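Local coordinates for protein putative adhesin (Komagataella phaffii, PDB 5FX8) that is a putative fungal cell-wall adhesin, here seen as its N-terminal part with two cohesin-like domains, that may take part in cell-cell interaction, at residues Gly245-Ser250 with Val263-Asn268; Lys196-Ser201 with Phe209-Arg214. One frame throughout, in Å; residues are numbered along the deposited sequence.

Interaction 1 (Gly245-Ser250 with Val263-Asn268)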
ATOM      1  N   GLY C 245     -38.219  15.411  29.492  1.00 36.23           N
ATOM      2  CA  GLY C 245     -37.424  15.904  30.594  1.00 32.36           C
ATOM      3  C   GLY C 245     -35.943  15.597  30.525  1.00 31.51           C
ATOM      4  O   GLY C 245     -35.191  16.014  31.406  1.00 28.93           O
ATOM      5  N   THR C 246     -35.495  14.885  29.493  1.00 37.16           N
ATOM      6  CA  THR C 246     -34.105  14.456  29.408  1.00 30.23           C
ATOM      7  C   THR C 246     -33.601  14.523  27.978  1.00 29.19           C
ATOM      8  O   THR C 246     -34.349  14.280  27.032  1.00 32.28           O
ATOM      9  CB  THR C 246     -33.957  13.042  29.906  1.00 28.56           C
ATOM     10  OG1 THR C 246     -35.048  12.284  29.378  1.00 29.27           O
ATOM     11  CG2 THR C 246     -33.995  13.018  31.397  1.00 28.80           C
ATOM     12  N   ILE C 247     -32.316  14.825  27.832  1.00 26.39           N
ATOM     13  CA  ILE C 247     -31.623  14.755  26.554  1.00 26.51           C
ATOM     14  C   ILE C 247     -30.295  14.044  26.760  1.00 27.40           C
ATOM     15  O   ILE C 247     -29.549  14.377  27.682  1.00 25.15           O
ATOM     16  CB  ILE C 247     -31.374  16.139  25.935  1.00 27.89           C
ATOM     17  CG1 ILE C 247     -32.642  16.970  25.848  1.00 33.33           C
ATOM     18  CG2 ILE C 247     -30.847  15.983  24.549  1.00 26.90           C
ATOM     19  CD1 ILE C 247     -32.387  18.400  25.423  1.00 27.18           C
ATOM     20  N   SER C 248     -30.003  13.072  25.900  1.00 28.16           N
ATOM     21  CA  SER C 248     -28.700  12.429  25.812  1.00 23.28           C
ATOM     22  C   SER C 248     -28.031  12.806  24.500  1.00 26.53           C
ATOM     23  O   SER C 248     -28.675  12.833  23.447  1.00 23.51           O
ATOM     24  CB  SER C 248     -28.824  10.918  25.875  1.00 24.86           C
ATOM     25  OG  SER C 248     -29.031  10.480  27.185  1.00 25.83           O
ATOM     26  N   LEU C 249     -26.726  13.044  24.552  1.00 23.89           N
ATOM     27  CA  LEU C 249     -26.041  13.483  23.353  1.00 20.96           C
ATOM     28  C   LEU C 249     -24.585  13.075  23.439  1.00 23.19           C
ATOM     29  O   LEU C 249     -24.011  13.092  24.523  1.00 25.40           O
ATOM     30  CB  LEU C 249     -26.187  14.986  23.214  1.00 21.48           C
ATOM     31  CG  LEU C 249     -25.704  15.638  21.943  1.00 23.57           C
ATOM     32  CD1 LEU C 249     -26.355  14.993  20.744  1.00 33.28           C
ATOM     33  CD2 LEU C 249     -26.070  17.076  22.021  1.00 20.90           C
ATOM     34  N   SER C 250     -23.993  12.700  22.304  1.00 22.71           N
ATOM     35  CA  SER C 250     -22.594  12.285  22.257  1.00 22.97           C
ATOM     36  C   SER C 250     -21.898  12.799  21.003  1.00 23.01           C
ATOM     37  O   SER C 250     -22.500  12.912  19.937  1.00 20.54           O
ATOM     38  CB  SER C 250     -22.453  10.773  22.279  1.00 27.33           C
ATOM     39  OG  SER C 250     -23.019  10.245  23.437  1.00 25.44           O
ATOM     40  N   VAL C 263     -23.306  23.488  22.628  1.00 18.42           N
ATOM     41  CA  VAL C 263     -24.559  22.802  22.381  1.00 17.75           C
ATOM     42  C   VAL C 263     -25.696  23.628  22.959  1.00 22.09           C
ATOM     43  O   VAL C 263     -25.629  24.077  24.104  1.00 22.02           O
ATOM     44  CB  VAL C 263     -24.542  21.389  22.978  1.00 20.59           C
ATOM     45  CG1 VAL C 263     -25.833  20.686  22.644  1.00 21.77           C
ATOM     46  CG2 VAL C 263     -23.394  20.626  22.421  1.00 19.57           C
ATOM     47  N   SER C 264     -26.741  23.827  22.175  1.00 21.47           N
ATOM     48  CA  SER C 264     -27.886  24.618  22.586  1.00 21.08           C
ATOM     49  C   SER C 264     -29.120  23.734  22.598  1.00 23.90           C
ATOM     50  O   SER C 264     -29.416  23.085  21.598  1.00 26.22           O
ATOM     51  CB  SER C 264     -28.075  25.796  21.638  1.00 21.26           C
ATOM     52  OG  SER C 264     -29.278  26.478  21.883  1.00 24.19           O
ATOM     53  N   PHE C 265     -29.848  23.702  23.712  1.00 23.32           N
ATOM     54  CA  PHE C 265     -31.143  23.030  23.723  1.00 25.82           C
ATOM     55  C   PHE C 265     -32.202  23.882  24.406  1.00 26.17           C
ATOM     56  O   PHE C 265     -32.010  24.365  25.521  1.00 24.99           O
ATOM     57  CB  PHE C 265     -31.075  21.636  24.362  1.00 28.18           C
ATOM     58  CG  PHE C 265     -30.250  21.562  25.587  1.00 25.27           C
ATOM     59  CD1 PHE C 265     -28.878  21.498  25.505  1.00 27.91           C
ATOM     60  CD2 PHE C 265     -30.850  21.504  26.828  1.00 31.49           C
ATOM     61  CE1 PHE C 265     -28.114  21.418  26.634  1.00 30.54           C
ATOM     62  CE2 PHE C 265     -30.097  21.410  27.976  1.00 30.02           C
ATOM     63  CZ  PHE C 265     -28.728  21.368  27.881  1.00 34.67           C
ATOM     64  N   LEU C 266     -33.324  24.044  23.727  1.00 29.08           N
ATOM     65  CA  LEU C 266     -34.410  24.874  24.202  1.00 24.72           C
ATOM     66  C   LEU C 266     -35.300  24.080  25.136  1.00 27.70           C
ATOM     67  O   LEU C 266     -35.539  22.887  24.946  1.00 27.86           O
ATOM     68  CB  LEU C 266     -35.232  25.390  23.023  1.00 27.44           C
ATOM     69  CG  LEU C 266     -36.319  26.445  23.208  1.00 28.05           C
ATOM     70  CD1 LEU C 266     -35.688  27.692  23.722  1.00 28.18           C
ATOM     71  CD2 LEU C 266     -36.997  26.738  21.891  1.00 29.08           C
ATOM     72  N   SER C 267     -35.804  24.764  26.149  1.00 27.29           N
ATOM     73  CA  SER C 267     -36.777  24.201  27.070  1.00 27.83           C
ATOM     74  C   SER C 267     -37.946  25.170  27.185  1.00 28.89           C
ATOM     75  O   SER C 267     -37.786  26.287  27.683  1.00 30.06           O
ATOM     76  CB  SER C 267     -36.140  23.933  28.426  1.00 27.61           C
ATOM     77  OG  SER C 267     -37.043  23.278  29.285  1.00 29.03           O
ATOM     78  N   ASN C 268     -39.113  24.755  26.706  1.00 33.79           N
ATOM     79  CA  ASN C 268     -40.336  25.522  26.896  1.00 31.45           C
ATOM     80  C   ASN C 268     -40.885  25.325  28.306  1.00 31.87           C
ATOM     81  O   ASN C 268     -40.875  24.217  28.842  1.00 28.11           O
ATOM     82  CB  ASN C 268     -41.366  25.114  25.852  1.00 29.70           C
ATOM     83  CG  ASN C 268     -40.971  25.549  24.462  1.00 30.43           C
ATOM     84  OD1 ASN C 268     -40.663  26.716  24.242  1.00 30.01           O
ATOM     85  ND2 ASN C 268     -40.948  24.614  23.517  1.00 31.81           N
TER

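Interaction 2 (Lys196-Ser201 with Phe209-Arg214)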
ATOM      1  N   LYS C 196     -29.192  21.979  18.796  1.00 20.17           N
ATOM      2  CA  LYS C 196     -28.275  22.440  17.769  1.00 22.44           C
ATOM      3  C   LYS C 196     -26.898  22.589  18.400  1.00 21.96           C
ATOM      4  O   LYS C 196     -26.742  22.531  19.619  1.00 21.36           O
ATOM      5  CB  LYS C 196     -28.762  23.751  17.133  1.00 18.69           C
ATOM      6  CG  LYS C 196     -28.843  24.900  18.101  1.00 22.43           C
ATOM      7  CD  LYS C 196     -29.377  26.171  17.490  1.00 22.64           C
ATOM      8  CE  LYS C 196     -29.397  27.264  18.531  1.00 26.14           C
ATOM      9  NZ  LYS C 196     -29.957  28.541  18.037  1.00 25.75           N
ATOM     10  N   TYR C 197     -25.885  22.745  17.559  1.00 18.50           N
ATOM     11  CA  TYR C 197     -24.549  22.944  18.083  1.00 17.61           C
ATOM     12  C   TYR C 197     -23.784  23.841  17.131  1.00 19.46           C
ATOM     13  O   TYR C 197     -24.185  24.059  15.994  1.00 21.20           O
ATOM     14  CB  TYR C 197     -23.817  21.615  18.314  1.00 18.49           C
ATOM     15  CG  TYR C 197     -23.238  20.982  17.066  1.00 19.75           C
ATOM     16  CD1 TYR C 197     -24.010  20.159  16.254  1.00 17.98           C
ATOM     17  CD2 TYR C 197     -21.915  21.199  16.710  1.00 18.46           C
ATOM     18  CE1 TYR C 197     -23.489  19.588  15.115  1.00 19.27           C
ATOM     19  CE2 TYR C 197     -21.383  20.639  15.586  1.00 16.82           C
ATOM     20  CZ  TYR C 197     -22.168  19.826  14.778  1.00 23.67           C
ATOM     21  OH  TYR C 197     -21.617  19.257  13.641  1.00 15.86           O
ATOM     22  N   ALA C 198     -22.679  24.377  17.623  1.00 22.23           N
ATOM     23  CA  ALA C 198     -21.807  25.199  16.820  1.00 21.31           C
ATOM     24  C   ALA C 198     -20.399  25.030  17.346  1.00 21.45           C
ATOM     25  O   ALA C 198     -20.194  24.652  18.493  1.00 21.56           O
ATOM     26  CB  ALA C 198     -22.222  26.663  16.872  1.00 24.32           C
ATOM     27  N   VAL C 199     -19.426  25.320  16.497  1.00 21.18           N
ATOM     28  CA  VAL C 199     -18.023  25.291  16.877  1.00 21.87           C
ATOM     29  C   VAL C 199     -17.412  26.621  16.465  1.00 26.89           C
ATOM     30  O   VAL C 199     -17.382  26.946  15.277  1.00 34.29           O
ATOM     31  CB  VAL C 199     -17.265  24.125  16.221  1.00 23.48           C
ATOM     32  CG1 VAL C 199     -15.877  24.038  16.774  1.00 25.72           C
ATOM     33  CG2 VAL C 199     -17.980  22.814  16.433  1.00 19.54           C
ATOM     34  N   GLY C 200     -16.937  27.391  17.436  1.00 25.64           N
ATOM     35  CA  GLY C 200     -16.339  28.680  17.171  1.00 28.71           C
ATOM     36  C   GLY C 200     -14.896  28.710  17.628  1.00 30.42           C
ATOM     37  O   GLY C 200     -14.501  27.976  18.531  1.00 27.55           O
ATOM     38  N   SER C 201     -14.109  29.565  16.991  1.00 33.70           N
ATOM     39  CA  SER C 201     -12.706  29.694  17.328  1.00 33.07           C
ATOM     40  C   SER C 201     -12.267  31.114  17.644  1.00 35.98           C
ATOM     41  O   SER C 201     -11.126  31.299  18.068  1.00 42.06           O
ATOM     42  CB  SER C 201     -11.840  29.161  16.187  1.00 34.88           C
ATOM     43  OG  SER C 201     -12.209  29.804  14.982  1.00 41.58           O
ATOM     44  N   PHE C 209     -18.793  34.030  22.020  1.00 29.78           N
ATOM     45  CA  PHE C 209     -18.939  34.077  20.578  1.00 27.47           C
ATOM     46  C   PHE C 209     -20.407  33.871  20.265  1.00 28.61           C
ATOM     47  O   PHE C 209     -21.148  33.283  21.053  1.00 28.15           O
ATOM     48  CB  PHE C 209     -18.061  33.030  19.872  1.00 29.88           C
ATOM     49  CG  PHE C 209     -18.484  31.606  20.108  1.00 28.44           C
ATOM     50  CD1 PHE C 209     -18.179  30.962  21.289  1.00 27.35           C
ATOM     51  CD2 PHE C 209     -19.173  30.909  19.143  1.00 28.97           C
ATOM     52  CE1 PHE C 209     -18.562  29.666  21.503  1.00 24.01           C
ATOM     53  CE2 PHE C 209     -19.559  29.621  19.360  1.00 28.10           C
ATOM     54  CZ  PHE C 209     -19.248  29.001  20.544  1.00 25.47           C
ATOM     55  N   THR C 210     -20.823  34.382  19.112  1.00 31.04           N
ATOM     56  CA  THR C 210     -22.207  34.279  18.648  1.00 31.19           C
ATOM     57  C   THR C 210     -22.243  33.536  17.327  1.00 32.28           C
ATOM     58  O   THR C 210     -21.927  34.120  16.278  1.00 35.49           O
ATOM     59  CB  THR C 210     -22.839  35.656  18.481  1.00 29.62           C
ATOM     60  OG1 THR C 210     -22.829  36.337  19.728  1.00 36.10           O
ATOM     61  CG2 THR C 210     -24.258  35.523  18.027  1.00 30.51           C
ATOM     62  N   PRO C 211     -22.641  32.271  17.311  1.00 34.27           N
ATOM     63  CA  PRO C 211     -22.692  31.527  16.048  1.00 35.92           C
ATOM     64  C   PRO C 211     -23.701  32.127  15.084  1.00 38.39           C
ATOM     65  O   PRO C 211     -24.756  32.617  15.484  1.00 38.96           O
ATOM     66  CB  PRO C 211     -23.113  30.124  16.486  1.00 32.65           C
ATOM     67  CG  PRO C 211     -22.822  30.072  17.933  1.00 30.25           C
ATOM     68  CD  PRO C 211     -23.003  31.436  18.461  1.00 31.13           C
ATOM     69  N   GLN C 212     -23.369  32.088  13.803  1.00 42.81           N
ATOM     70  CA  GLN C 212     -24.251  32.618  12.774  1.00 48.63           C
ATOM     71  C   GLN C 212     -25.267  31.559  12.367  1.00 49.23           C
ATOM     72  O   GLN C 212     -24.979  30.364  12.405  1.00 48.10           O
ATOM     73  CB  GLN C 212     -23.416  33.073  11.575  1.00 54.06           C
ATOM     74  CG  GLN C 212     -24.131  33.125  10.237  1.00 60.21           C
ATOM     75  CD  GLN C 212     -23.161  33.178   9.064  1.00 69.12           C
ATOM     76  OE1 GLN C 212     -21.986  33.516   9.230  1.00 66.30           O
ATOM     77  NE2 GLN C 212     -23.645  32.828   7.874  1.00 73.77           N
ATOM     78  N   ASP C 213     -26.467  31.992  12.001  1.00 53.30           N
ATOM     79  CA  ASP C 213     -27.498  31.046  11.588  1.00 55.72           C
ATOM     80  C   ASP C 213     -27.343  30.680  10.114  1.00 60.89           C
ATOM     81  O   ASP C 213     -26.882  31.481   9.296  1.00 63.19           O
ATOM     82  CB  ASP C 213     -28.897  31.620  11.849  1.00 61.49           C
ATOM     83  CG  ASP C 213     -29.481  31.181  13.200  1.00 65.95           C
ATOM     84  OD1 ASP C 213     -29.495  29.959  13.469  1.00 61.30           O
ATOM     85  OD2 ASP C 213     -29.919  32.049  13.994  1.00 60.32           O
ATOM     86  N   ARG C 214     -27.730  29.450   9.780  1.00 62.55           N
ATOM     87  CA  ARG C 214     -27.679  28.976   8.400  1.00 60.99           C
ATOM     88  C   ARG C 214     -28.753  29.634   7.546  1.00 62.09           C
ATOM     89  O   ARG C 214     -28.446  30.356   6.598  1.00 65.56           O
ATOM     90  CB  ARG C 214     -27.825  27.472   8.351  1.00 59.51           C
TER

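Interaction 1 (Gly245-Ser250 with Val263-Asn268)
I247 lays its terminal methyl against the root of the F265 side chain, with CD1 3.6 Å from F265 CB and 3.7 Å from F265 CD2. The two side chains cross at a slant, and the methyl meets the ring obliquely. CG1 of I247 stands anti to its carbonyl carbon (chi1 -52°), and the extended second torsion carries CD1 onward toward the facing strand. Two residues on from I247, L249 reaches toward V263, tip to tip, with L249 CD2 3.7 Å from V263 CG1. All four residues are buried and the contact is wholly apolar. Backbone separation fits packing between sheets: the CA atoms of I247 and F265 are 8.8 Å apart, those of L249 and V263 9.5 Å. This is the interior of a β-sandwich in the second cohesin-like domain. Around it, the F265 ring meets W165 at an interplanar angle of about 30° and F190 at about 70°, while I247 also rests on F190 and C242; the C192–C242 disulfide joins the two sheets covalently nearby. In one sheet, strand 246-252 lies between strands 237-242 and 176-186; in the other, strand 260-268 is flanked by strands 162-170 and 189-200.

Interaction 2 (Lys196-Ser201 with Phe209-Arg214)
The long connection between the antiparallel strands 189-200 and 227-228 of a β-sandwich folds back over the outer face of its own sheet here, in the second cohesin-like domain. Two residues of the loop, P211 and F209, rest on A198 and G200 of the strand end. A198 turns its methyl toward the loop and meets the proline ring along one side, its CB being 3.6 Å from both CB and CG of P211. The CA atoms of A198 and P211 come within 6.4 Å, an approach that the small methyl and the compact ring permit. At the next outward-facing position G200 has no side chain, and its backbone takes the place of one as a packing surface: G200 CA lies over one face of the F209 ring, 4.1 Å from F209 CD2. CG of F209 sits between its own backbone N and carbonyl carbon (chi1 68°), which tips the ring toward the strand. All four touching residues are buried. Across the strand, Y197 points away from the loop and meets F251 of the other sheet edge-to-face. R262, on the neighbouring strand 260-268, makes a cation-pi contact with F209, and K196 makes one with W226. The loop then passes D213, a poorly ordered residue whose OD1 is 4.8 Å from K196 NZ, too far for a salt bridge although the opposite charges may attract weakly. The segments are thus held together mainly by apolar and ring packing. Beside the glycine, the F209 ring also reaches the backbone amide, where F209 CE2 lies 3.9 Å from G200 N.

Both contacts belong to the second cohesin-like domain, with centres about 16 Å apart, and interaction 2 closes along the chain before interaction 1 opens. They share one five-stranded sheet, in which strands 189-200 and 260-268 are antiparallel neighbours. Interaction 1 packs the inner face of that sheet on the opposing one; interaction 2 lays a loop on its outer face. The joint between them includes a probable backbone hydrogen bond, S264 N to K196 O at 2.9 Å, beside which V263 packs on K196 and Y197. The domain's core and its surface loop are therefore built on opposite faces of the same pair of strands.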